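Local coordinates for peptidase M16 inactive domain family protein (Pseudomonas fluorescens, PDB 3GWB), which is a peptidase M16 family protein with an inactive-type domain, probably a metal-binding hydrolase relative, though its own role is not established, at residues 56-64 and 86-96; 337-347 and 395-405. All coordinates share one frame; numbering follows the deposited sequence.

Followed from the N terminus, the chain first forms contact 1, where strand 85-90 and the start of strand 95-102 come back against helix 55-62. The 21 residues in between hold a small two-stranded sheet and helix 72-80, so the contact closes a short loop against the edge of the six-stranded mixed sheet. Contact 2 comes much later: the junction of helices 323-340 and 344-356 meets helix 397-407, closing a longer loop of 47 residues that is largely helical and contains no strand. The two loops follow one another without nesting or crossing. The centres of contact 1 and contact 2 lie about 38 Å apart, on opposite sides of the chain's centre, and the contacts do not touch.

Contact 1: 56-64 and 86-96; sequences ALLTNAMLN and FGNGAYKDMAV
Phe-86 meets Asn-64 just beyond the helix: the CE2 corner of the ring lies 3.5 Å from Asn-64 CB, and the amide of Asn-64 runs beside the ring with its plane tilted 28° from it. Both side chains also rest on Val-118 of helix 105-120. Two residues on, Asn-88 brings its CB to 3.6 Å from Asn-60 OD1. Gly-89 then passes close to the amide of Asn-60; its N is 3.0 Å from Asn-60 OD1, but the angle is poor and the N-H goes instead to Val-96 O in the next strand. Ala-90 supplies the apolar centre. Its methyl faces the helix and sits between Leu-57 and Asn-60, with CB 3.8 Å from Leu-57 CA and also 3.8 Å from Asn-60 CB, while the Leu-57 branch point leans over from one side.

After the turn, Ala-95 places its methyl beside Asn-60 ND2, and Val-96 offers its carbonyl. Asn-60, with CG swung opposite its own backbone N (chi1 -177°), reaches past Ala-90 to donate from ND2 to Val-96 O, 3.1 Å away and nearly straight at 175°. This donor and Gly-89 N grip the oxygen from opposite faces of the carbonyl plane. Tyr-192 OH is a second hydrogen-bond partner of ND2, which fixes the buried amide further.

Here a helix lies on a beta hairpin at the edge of a mixed sheet, antiparallel to its first strand, 86-90, an alpha/beta packing in which a helical asparagine is hydrogen-bonded to the second hairpin strand and packs against the first.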
loop_
_atom_site.group_PDB
_atom_site.type_symbol
_atom_site.label_atom_id
_atom_site.label_comp_id
_atom_site.label_asym_id
_atom_site.label_seq_id
_atom_site.Cartn_x
_atom_site.Cartn_y
_atom_site.Cartn_z
ATOM N N ALA A 56 1.881 18.241 12.103
ATOM C CA ALA A 56 3.108 17.478 11.909
ATOM C C ALA A 56 2.999 16.572 10.692
ATOM O O ALA A 56 3.898 16.514 9.853
ATOM C CB ALA A 56 3.409 16.639 13.153
ATOM N N LEU A 57 1.882 15.869 10.584
ATOM C CA LEU A 57 1.715 14.965 9.463
ATOM C C LEU A 57 1.610 15.738 8.150
ATOM O O LEU A 57 2.159 15.331 7.126
ATOM C CB LEU A 57 0.480 14.095 9.692
ATOM C CG LEU A 57 0.514 12.729 9.008
ATOM C CD1 LEU A 57 0.017 11.656 9.980
ATOM C CD2 LEU A 57 -0.324 12.770 7.738
ATOM N N LEU A 58 0.917 16.868 8.188
ATOM C CA LEU A 58 0.752 17.679 6.991
ATOM C C LEU A 58 2.090 18.249 6.523
ATOM O O LEU A 58 2.381 18.272 5.328
ATOM C CB LEU A 58 -0.243 18.805 7.274
ATOM C CG LEU A 58 -0.801 19.600 6.094
ATOM C CD1 LEU A 58 -1.276 18.667 4.985
ATOM C CD2 LEU A 58 -1.954 20.470 6.605
ATOM N N THR A 59 2.909 18.706 7.461
ATOM C CA THR A 59 4.204 19.264 7.103
ATOM C C THR A 59 5.051 18.176 6.447
ATOM O O THR A 59 5.673 18.403 5.410
ATOM C CB THR A 59 4.961 19.817 8.344
ATOM O OG1 THR A 59 4.170 20.821 8.986
ATOM C CG2 THR A 59 6.292 20.449 7.924
ATOM N N ASN A 60 5.064 16.990 7.046
ATOM C CA ASN A 60 5.853 15.891 6.509
ATOM C C ASN A 60 5.395 15.456 5.121
ATOM O O ASN A 60 6.205 15.055 4.287
ATOM C CB ASN A 60 5.818 14.699 7.469
ATOM C CG ASN A 60 6.676 13.547 6.990
ATOM O OD1 ASN A 60 6.200 12.648 6.298
ATOM N ND2 ASN A 60 7.954 13.578 7.339
ATOM N N ALA A 61 4.096 15.546 4.871
ATOM C CA ALA A 61 3.541 15.157 3.586
ATOM C C ALA A 61 3.839 16.189 2.508
ATOM O O ALA A 61 3.923 15.850 1.329
ATOM C CB ALA A 61 2.031 14.970 3.708
HETATM N N MSE A 62 4.001 17.445 2.915
HETATM C CA MSE A 62 4.257 18.530 1.965
HETATM C C MSE A 62 5.720 18.728 1.557
HETATM O O MSE A 62 6.009 19.516 0.655
HETATM C CB MSE A 62 3.710 19.842 2.538
HETATM C CG MSE A 62 2.177 19.916 2.653
HETATM SE SE MSE A 62 1.376 20.277 1.076
HETATM C CE MSE A 62 2.017 21.953 0.794
ATOM N N LEU A 63 6.639 18.013 2.201
ATOM C CA LEU A 63 8.062 18.158 1.903
ATOM C C LEU A 63 8.403 18.041 0.426
ATOM O O LEU A 63 9.014 18.944 -0.147
ATOM C CB LEU A 63 8.883 17.130 2.691
ATOM C CG LEU A 63 8.783 17.181 4.222
ATOM C CD1 LEU A 63 9.654 16.089 4.823
ATOM C CD2 LEU A 63 9.227 18.547 4.735
ATOM N N ASN A 64 8.006 16.936 -0.196
ATOM C CA ASN A 64 8.320 16.728 -1.607
ATOM C C ASN A 64 7.259 17.236 -2.575
ATOM O O ASN A 64 7.192 16.775 -3.715
ATOM C CB ASN A 64 8.589 15.244 -1.874
ATOM C CG ASN A 64 7.325 14.423 -1.887
ATOM O OD1 ASN A 64 6.355 14.748 -1.205
ATOM N ND2 ASN A 64 7.332 13.340 -2.655
ATOM N N PHE A 86 12.394 8.313 -2.953
ATOM C CA PHE A 86 12.184 9.175 -1.797
ATOM C C PHE A 86 11.105 8.555 -0.930
ATOM O O PHE A 86 10.122 8.014 -1.443
ATOM C CB PHE A 86 11.743 10.580 -2.254
ATOM C CG PHE A 86 11.370 11.506 -1.123
ATOM C CD1 PHE A 86 12.352 12.080 -0.316
ATOM C CD2 PHE A 86 10.030 11.782 -0.848
ATOM C CE1 PHE A 86 12.010 12.920 0.749
ATOM C CE2 PHE A 86 9.675 12.618 0.214
ATOM C CZ PHE A 86 10.667 13.186 1.015
ATOM N N GLY A 87 11.295 8.620 0.382
ATOM C CA GLY A 87 10.307 8.076 1.300
ATOM C C GLY A 87 10.022 9.055 2.427
ATOM O O GLY A 87 10.888 9.847 2.795
ATOM N N ASN A 88 8.805 9.025 2.965
ATOM C CA ASN A 88 8.457 9.917 4.071
ATOM C C ASN A 88 7.301 9.343 4.882
ATOM O O ASN A 88 6.534 8.509 4.394
ATOM C CB ASN A 88 8.096 11.314 3.548
ATOM C CG ASN A 88 6.726 11.365 2.880
ATOM O OD1 ASN A 88 5.733 11.743 3.502
ATOM N ND2 ASN A 88 6.671 10.979 1.614
ATOM N N GLY A 89 7.186 9.788 6.125
ATOM C CA GLY A 89 6.124 9.321 6.989
ATOM C C GLY A 89 6.198 10.025 8.328
ATOM O O GLY A 89 7.285 10.335 8.806
ATOM N N ALA A 90 5.039 10.288 8.921
ATOM C CA ALA A 90 4.970 10.946 10.218
ATOM C C ALA A 90 4.144 10.056 11.143
ATOM O O ALA A 90 3.154 9.454 10.720
ATOM C CB ALA A 90 4.331 12.331 10.078
ATOM N N TYR A 91 4.565 9.975 12.400
ATOM C CA TYR A 91 3.901 9.138 13.388
ATOM C C TYR A 91 3.639 9.914 14.671
ATOM O O TYR A 91 3.468 11.128 14.637
ATOM C CB TYR A 91 4.787 7.919 13.650
ATOM C CG TYR A 91 5.224 7.277 12.352
ATOM C CD1 TYR A 91 4.322 6.543 11.583
ATOM C CD2 TYR A 91 6.505 7.484 11.843
ATOM C CE1 TYR A 91 4.679 6.034 10.338
ATOM C CE2 TYR A 91 6.877 6.981 10.596
ATOM C CZ TYR A 91 5.958 6.258 9.848
ATOM O OH TYR A 91 6.302 5.765 8.611
ATOM N N LYS A 92 3.608 9.211 15.799
ATOM C CA LYS A 92 3.354 9.839 17.088
ATOM C C LYS A 92 4.561 10.603 17.614
ATOM O O LYS A 92 4.452 11.779 17.947
ATOM C CB LYS A 92 2.947 8.784 18.125
ATOM C CG LYS A 92 1.634 8.080 17.849
ATOM C CD LYS A 92 0.459 8.975 18.142
ATOM C CE LYS A 92 -0.846 8.192 18.138
ATOM N NZ LYS A 92 -1.972 9.047 18.588
ATOM N N ASP A 93 5.713 9.945 17.704
ATOM C CA ASP A 93 6.886 10.633 18.225
ATOM C C ASP A 93 7.994 10.935 17.222
ATOM O O ASP A 93 8.981 11.573 17.568
ATOM C CB ASP A 93 7.445 9.894 19.463
ATOM C CG ASP A 93 7.802 8.449 19.186
ATOM O OD1 ASP A 93 7.452 7.938 18.102
ATOM O OD2 ASP A 93 8.431 7.815 20.068
HETATM N N MSE A 94 7.837 10.504 15.975
HETATM C CA MSE A 94 8.848 10.791 14.966
HETATM C C MSE A 94 8.246 11.047 13.589
HETATM O O MSE A 94 7.077 10.750 13.338
HETATM C CB MSE A 94 9.882 9.652 14.871
HETATM C CG MSE A 94 9.317 8.257 14.587
HETATM SE SE MSE A 94 10.586 7.027 14.116
HETATM C CE MSE A 94 11.391 6.720 15.676
ATOM N N ALA A 95 9.057 11.634 12.719
ATOM C CA ALA A 95 8.687 11.923 11.340
ATOM C C ALA A 95 9.941 11.558 10.560
ATOM O O ALA A 95 11.058 11.818 11.015
ATOM C CB ALA A 95 8.354 13.403 11.159
ATOM N N VAL A 96 9.764 10.960 9.390
ATOM C CA VAL A 96 10.917 10.536 8.615
ATOM C C VAL A 96 10.929 10.997 7.169
ATOM O O VAL A 96 9.892 11.301 6.575
ATOM C CB VAL A 96 11.031 8.988 8.622
ATOM C CG1 VAL A 96 10.885 8.457 10.054
ATOM C CG2 VAL A 96 9.958 8.378 7.736
#

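Contact 2: 337-347 and 395-405; sequences YLKNGPTQKEL and LTVEQVKAAMN
Leu-338 and Met-404 (a selenomethionine) open the apolar part of this contact: the CD2 methyl of Leu-338 presses on Met-404 CB at 3.7 Å, the two side chains crossing at about a right angle. The Met-404 chain is bent twice, at chi2 and chi3, which carries its terminal CE to the edge of the Tyr-337 ring, in the ring plane and 4.0 Å from CE2. Further along, Pro-342 sets CG against Val-400 CG1 at 4.1 Å and lies alongside Val-397. Leu-347 then splits its branches: CD1 meets Val-400 CG2 at 3.9 Å, while CD2 meets Val-397 CG2 and the backbone at Leu-395 and Thr-396.

A second kind of contact sets aliphatic carbon against backbone. Gly-341, leaving the helix with phi 77°, presents its bare CA to Lys-401 CB, 4.0 Å away, and this lets the two backbones come close. Lys-401 stays extended from CA to CE, so its methylenes run along the carbonyl end of helix 323-340, past the oxygens of Leu-338 and Asn-340 toward that of Lys-339.

Polar links are few across the interface. A water accepts from Val-397 N at 2.8 Å and lies beside Gln-344 NE2, although that second distance is too short to trust. Within each segment a capping box starts a helix: Thr-343 with Glu-346, and Thr-396 with Gln-399. In the first, Thr-343 N donates to Glu-346 OE1 at 2.9 Å, and that carboxylate also forms a salt bridge with Arg-284.

Helix 397-407 thus packs across the break between helices 323-340 and 344-356, while helix 266-277 touches Tyr-337, Pro-342 and Leu-347 through Ile-275 and Leu-271.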
loop_
_atom_site.group_PDB
_atom_site.type_symbol
_atom_site.label_atom_id
_atom_site.label_comp_id
_atom_site.label_asym_id
_atom_site.label_seq_id
_atom_site.Cartn_x
_atom_site.Cartn_y
_atom_site.Cartn_z
ATOM N N TYR A 337 -1.711 -16.547 30.648
ATOM C CA TYR A 337 -0.349 -16.373 30.151
ATOM C C TYR A 337 0.541 -15.643 31.165
ATOM O O TYR A 337 1.673 -16.057 31.411
ATOM C CB TYR A 337 -0.345 -15.592 28.835
ATOM C CG TYR A 337 1.018 -15.532 28.180
ATOM C CD1 TYR A 337 1.623 -16.688 27.689
ATOM C CD2 TYR A 337 1.707 -14.326 28.058
ATOM C CE1 TYR A 337 2.884 -16.646 27.089
ATOM C CE2 TYR A 337 2.975 -14.271 27.456
ATOM C CZ TYR A 337 3.556 -15.438 26.975
ATOM O OH TYR A 337 4.810 -15.405 26.377
ATOM N N LEU A 338 0.040 -14.549 31.739
ATOM C CA LEU A 338 0.824 -13.791 32.715
ATOM C C LEU A 338 1.045 -14.609 33.976
ATOM O O LEU A 338 2.086 -14.500 34.629
ATOM C CB LEU A 338 0.120 -12.484 33.091
ATOM C CG LEU A 338 0.027 -11.390 32.027
ATOM C CD1 LEU A 338 -0.615 -10.147 32.639
ATOM C CD2 LEU A 338 1.422 -11.059 31.504
ATOM N N LYS A 339 0.056 -15.430 34.304
ATOM C CA LYS A 339 0.102 -16.277 35.486
ATOM C C LYS A 339 1.138 -17.396 35.411
ATOM O O LYS A 339 1.943 -17.559 36.325
ATOM C CB LYS A 339 -1.280 -16.881 35.740
ATOM C CG LYS A 339 -1.350 -17.808 36.946
ATOM C CD LYS A 339 -2.744 -18.403 37.097
ATOM C CE LYS A 339 -2.819 -19.376 38.265
ATOM N NZ LYS A 339 -2.529 -18.711 39.567
ATOM N N ASN A 340 1.129 -18.167 34.327
ATOM C CA ASN A 340 2.059 -19.284 34.213
ATOM C C ASN A 340 3.246 -19.086 33.292
ATOM O O ASN A 340 4.195 -19.866 33.328
ATOM C CB ASN A 340 1.305 -20.547 33.803
ATOM C CG ASN A 340 0.346 -21.006 34.873
ATOM O OD1 ASN A 340 0.687 -21.009 36.054
ATOM N ND2 ASN A 340 -0.857 -21.404 34.472
ATOM N N GLY A 341 3.200 -18.044 32.472
ATOM C CA GLY A 341 4.298 -17.795 31.562
ATOM C C GLY A 341 4.257 -18.730 30.373
ATOM O O GLY A 341 3.319 -19.512 30.218
ATOM N N PRO A 342 5.269 -18.668 29.500
ATOM C CA PRO A 342 5.317 -19.530 28.321
ATOM C C PRO A 342 5.956 -20.879 28.644
ATOM O O PRO A 342 6.703 -20.994 29.610
ATOM C CB PRO A 342 6.159 -18.714 27.356
ATOM C CG PRO A 342 7.181 -18.133 28.269
ATOM C CD PRO A 342 6.358 -17.674 29.463
ATOM N N THR A 343 5.657 -21.890 27.835
ATOM C CA THR A 343 6.228 -23.224 28.028
ATOM C C THR A 343 7.581 -23.259 27.327
ATOM O O THR A 343 7.832 -22.438 26.445
ATOM C CB THR A 343 5.339 -24.306 27.399
ATOM O OG1 THR A 343 5.221 -24.065 25.992
ATOM C CG2 THR A 343 3.954 -24.293 28.033
ATOM N N GLN A 344 8.445 -24.197 27.721
ATOM C CA GLN A 344 9.766 -24.336 27.105
ATOM C C GLN A 344 9.638 -24.432 25.597
ATOM O O GLN A 344 10.405 -23.815 24.862
ATOM C CB GLN A 344 10.480 -25.597 27.600
ATOM C CG GLN A 344 11.434 -25.377 28.747
ATOM C CD GLN A 344 12.407 -24.242 28.491
ATOM O OE1 GLN A 344 13.083 -24.197 27.462
ATOM N NE2 GLN A 344 12.486 -23.321 29.436
ATOM N N LYS A 345 8.673 -25.220 25.139
ATOM C CA LYS A 345 8.461 -25.392 23.711
ATOM C C LYS A 345 8.219 -24.046 23.041
ATOM O O LYS A 345 8.882 -23.714 22.057
ATOM C CB LYS A 345 7.272 -26.321 23.454
ATOM C CG LYS A 345 6.937 -26.484 21.975
ATOM C CD LYS A 345 5.801 -27.475 21.749
ATOM C CE LYS A 345 4.498 -27.007 22.393
ATOM N NZ LYS A 345 4.025 -25.690 21.860
ATOM N N GLU A 346 7.277 -23.275 23.583
ATOM C CA GLU A 346 6.949 -21.960 23.034
ATOM C C GLU A 346 8.159 -21.047 22.989
ATOM O O GLU A 346 8.361 -20.325 22.015
ATOM C CB GLU A 346 5.857 -21.279 23.863
ATOM C CG GLU A 346 4.545 -22.032 23.895
ATOM C CD GLU A 346 3.482 -21.317 24.710
ATOM O OE1 GLU A 346 3.772 -20.956 25.870
ATOM O OE2 GLU A 346 2.354 -21.126 24.194
ATOM N N LEU A 347 8.956 -21.071 24.051
ATOM C CA LEU A 347 10.142 -20.232 24.131
ATOM C C LEU A 347 11.167 -20.605 23.058
ATOM O O LEU A 347 11.718 -19.728 22.391
ATOM C CB LEU A 347 10.780 -20.346 25.517
ATOM C CG LEU A 347 12.012 -19.476 25.771
ATOM C CD1 LEU A 347 11.568 -18.053 26.070
ATOM C CD2 LEU A 347 12.808 -20.032 26.944
ATOM N N LEU A 395 17.180 -15.708 26.924
ATOM C CA LEU A 395 16.067 -15.578 27.860
ATOM C C LEU A 395 15.508 -16.922 28.317
ATOM O O LEU A 395 15.464 -17.885 27.552
ATOM C CB LEU A 395 14.942 -14.758 27.226
ATOM C CG LEU A 395 15.263 -13.284 26.994
ATOM C CD1 LEU A 395 14.166 -12.640 26.164
ATOM C CD2 LEU A 395 15.414 -12.585 28.343
ATOM N N THR A 396 15.081 -16.974 29.575
ATOM C CA THR A 396 14.497 -18.185 30.140
ATOM C C THR A 396 12.999 -17.958 30.345
ATOM O O THR A 396 12.528 -16.820 30.353
ATOM C CB THR A 396 15.128 -18.541 31.504
ATOM O OG1 THR A 396 14.941 -17.451 32.415
ATOM C CG2 THR A 396 16.618 -18.820 31.357
ATOM N N VAL A 397 12.249 -19.043 30.501
ATOM C CA VAL A 397 10.810 -18.943 30.717
ATOM C C VAL A 397 10.518 -18.069 31.934
ATOM O O VAL A 397 9.558 -17.292 31.943
ATOM C CB VAL A 397 10.188 -20.335 30.932
ATOM C CG1 VAL A 397 8.741 -20.197 31.385
ATOM C CG2 VAL A 397 10.265 -21.133 29.642
ATOM N N GLU A 398 11.359 -18.196 32.958
ATOM C CA GLU A 398 11.205 -17.429 34.185
ATOM C C GLU A 398 11.418 -15.935 33.944
ATOM O O GLU A 398 10.679 -15.109 34.472
ATOM C CB GLU A 398 12.190 -17.933 35.251
ATOM C CG GLU A 398 13.655 -17.609 34.961
ATOM C CD GLU A 398 14.631 -18.350 35.870
ATOM O OE1 GLU A 398 14.463 -18.300 37.112
ATOM O OE2 GLU A 398 15.571 -18.980 35.339
ATOM N N GLN A 399 12.427 -15.590 33.145
ATOM C CA GLN A 399 12.726 -14.190 32.847
ATOM C C GLN A 399 11.636 -13.546 32.001
ATOM O O GLN A 399 11.299 -12.383 32.198
ATOM C CB GLN A 399 14.063 -14.070 32.117
ATOM C CG GLN A 399 15.258 -14.555 32.922
ATOM C CD GLN A 399 16.537 -14.525 32.115
ATOM O OE1 GLN A 399 16.597 -15.059 31.009
ATOM N NE2 GLN A 399 17.569 -13.900 32.664
ATOM N N VAL A 400 11.098 -14.294 31.045
ATOM C CA VAL A 400 10.035 -13.765 30.206
ATOM C C VAL A 400 8.788 -13.558 31.070
ATOM O O VAL A 400 8.165 -12.498 31.033
ATOM C CB VAL A 400 9.721 -14.726 29.041
ATOM C CG1 VAL A 400 8.457 -14.272 28.300
ATOM C CG2 VAL A 400 10.909 -14.778 28.088
ATOM N N LYS A 401 8.431 -14.564 31.862
ATOM C CA LYS A 401 7.260 -14.447 32.726
ATOM C C LYS A 401 7.381 -13.253 33.678
ATOM O O LYS A 401 6.411 -12.521 33.902
ATOM C CB LYS A 401 7.064 -15.739 33.529
ATOM C CG LYS A 401 5.968 -15.670 34.586
ATOM C CD LYS A 401 5.865 -16.984 35.343
ATOM C CE LYS A 401 4.838 -16.920 36.462
ATOM N NZ LYS A 401 5.257 -16.028 37.581
ATOM N N ALA A 402 8.571 -13.052 34.233
ATOM C CA ALA A 402 8.780 -11.948 35.158
ATOM C C ALA A 402 8.610 -10.607 34.465
ATOM O O ALA A 402 7.928 -9.718 34.983
ATOM C CB ALA A 402 10.163 -12.033 35.780
ATOM N N ALA A 403 9.228 -10.467 33.296
ATOM C CA ALA A 403 9.160 -9.228 32.531
ATOM C C ALA A 403 7.733 -8.861 32.149
ATOM O O ALA A 403 7.313 -7.726 32.341
ATOM C CB ALA A 403 10.028 -9.339 31.273
HETATM N N MSE A 404 6.989 -9.821 31.610
HETATM C CA MSE A 404 5.609 -9.562 31.211
HETATM C C MSE A 404 4.771 -9.141 32.416
HETATM O O MSE A 404 3.921 -8.255 32.308
HETATM C CB MSE A 404 4.996 -10.801 30.553
HETATM C CG MSE A 404 5.621 -11.176 29.194
HETATM SE SE MSE A 404 5.367 -9.964 27.856
HETATM C CE MSE A 404 3.751 -10.370 27.347
ATOM N N ASN A 405 5.012 -9.776 33.562
ATOM C CA ASN A 405 4.282 -9.443 34.780
ATOM C C ASN A 405 4.727 -8.100 35.354
ATOM O O ASN A 405 3.967 -7.426 36.053
ATOM C CB ASN A 405 4.469 -10.536 35.837
ATOM C CG ASN A 405 3.499 -11.690 35.663
ATOM O OD1 ASN A 405 3.904 -12.830 35.429
ATOM N ND2 ASN A 405 2.207 -11.401 35.784
HETATM O O HOH W 1 13.646 -21.453 30.408
#